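2-Cys peroxiredoxin (Plasmodium yoelii, PDB 2H01) probably reduces hydrogen peroxide and organic hydroperoxides to water and alcohols, as a thiol-specific peroxidase of the thioredoxin-fold peroxiredoxin family. Local coordinates at residues E149-R152 and L153-A156. Residues are numbered along the deposited sequence; the frame is centred on the assembly and turned at random.
Sequences EILR and LIDA
I150 and I154, one turn apart on helix 147-163, are joined through both backbone and side chain. The amide of I154 donates to I150 O at 3.0 Å, nearly in line with the carbonyl and almost straight at the hydrogen. The same oxygen also takes a weak, bent bond from the N-H of L153, whose main acceptor is E149 O at 2.9 Å. D155 N donates to L151 O and A156 N to R152 O, each at 3.0 Å, the former less certain, the preceding peptide bond being too short. All four amides of 153-156 and all four carbonyls of 149-152 are satisfied within the stretch, in the i to i+4 pattern of an alpha-helix.

On the apolar side, CG1 of I154 lies anti to its own carbonyl carbon (chi1 -48°), which sends CD1 back along the helix to meet CG2 of I150 at 3.9 Å, the two side chains crossing at a slant. L151 adds a looser contact from its CD2 to the same methyl of I154, at 4.3 Å.

On the exposed face, the R152 chain bends at chi2 and chi3 and turns back towards the preceding residues. There its NH1 forms a salt bridge with OE1 of E149, at a rather long 3.4 Å. The carboxylate of D155 looks elsewhere: OD2 is paired with NE of R64, just past helix 58-63.

Here the helix is two-sided: E149 and R152 are exposed, whereas I150, L151 and I154 are buried against F61 of helix 58-63. I150 also meets F124 and L137, I154 reaches L126, and L153 touches H135. Away from the predicted peroxidatic Cys47, these two turns lie against helix 58-63 and antiparallel strands 119-127 and 133-138 of the central sheet, as in the thioredoxin fold of peroxiredoxins.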
# COMPACT_ATOMS: atom_id res chain seq x y z
N GLU A 149 4.91 4.91 12.11
CA GLU A 149 4.11 6.07 11.74
C GLU A 149 2.83 5.73 10.99
O GLU A 149 1.79 6.30 11.25
CB GLU A 149 4.91 7.08 10.92
CG GLU A 149 6.26 7.45 11.49
CD GLU A 149 6.17 7.92 12.92
OE1 GLU A 149 7.12 7.63 13.68
OE2 GLU A 149 5.18 8.57 13.28
N ILE A 150 2.94 4.79 10.05
CA ILE A 150 1.80 4.35 9.28
C ILE A 150 0.67 3.81 10.16
O ILE A 150 -0.45 4.25 10.06
CB ILE A 150 2.21 3.34 8.24
CG1 ILE A 150 2.96 4.03 7.11
CG2 ILE A 150 1.01 2.62 7.67
CD1 ILE A 150 3.71 3.08 6.22
N LEU A 151 1.01 2.88 11.03
CA LEU A 151 0.08 2.29 11.99
C LEU A 151 -0.53 3.34 12.92
O LEU A 151 -1.66 3.20 13.37
CB LEU A 151 0.78 1.22 12.81
CG LEU A 151 1.18 0.03 11.96
CD1 LEU A 151 2.23 -0.83 12.67
CD2 LEU A 151 -0.09 -0.76 11.65
N ARG A 152 0.25 4.37 13.19
CA ARG A 152 -0.12 5.50 14.03
C ARG A 152 -1.17 6.36 13.32
O ARG A 152 -2.09 6.88 13.96
CB ARG A 152 1.13 6.32 14.29
CG ARG A 152 1.11 7.23 15.48
CD ARG A 152 2.51 7.18 16.07
NE ARG A 152 2.82 5.78 16.38
CZ ARG A 152 4.02 5.22 16.26
NH1 ARG A 152 5.07 5.94 15.84
NH2 ARG A 152 4.17 3.92 16.53
N LEU A 153 -1.01 6.54 12.01
CA LEU A 153 -1.96 7.35 11.22
C LEU A 153 -3.27 6.58 11.12
O LEU A 153 -4.35 7.16 11.24
CB LEU A 153 -1.40 7.61 9.81
CG LEU A 153 -0.19 8.55 9.82
CD1 LEU A 153 0.40 8.68 8.42
CD2 LEU A 153 -0.62 9.92 10.38
N ILE A 154 -3.22 5.31 10.77
CA ILE A 154 -4.34 4.41 10.98
C ILE A 154 -4.85 4.47 12.42
O ILE A 154 -6.03 4.62 12.68
CB ILE A 154 -3.94 2.96 10.62
CG1 ILE A 154 -3.24 2.92 9.26
CG2 ILE A 154 -5.17 2.06 10.62
CD1 ILE A 154 -2.55 1.61 8.97
N ASP A 155 -4.41 4.50 13.29
CA ASP A 155 -5.09 4.62 14.58
C ASP A 155 -5.77 5.98 14.68
O ASP A 155 -6.90 6.09 15.13
CB ASP A 155 -4.12 4.45 15.76
CG ASP A 155 -3.70 3.01 15.96
OD1 ASP A 155 -2.68 2.77 16.64
OD2 ASP A 155 -4.39 2.10 15.45
N ALA A 156 -5.06 7.02 14.25
CA ALA A 156 -5.63 8.36 14.29
C ALA A 156 -6.84 8.43 13.34
O ALA A 156 -7.89 8.98 13.69
CB ALA A 156 -4.57 9.40 13.89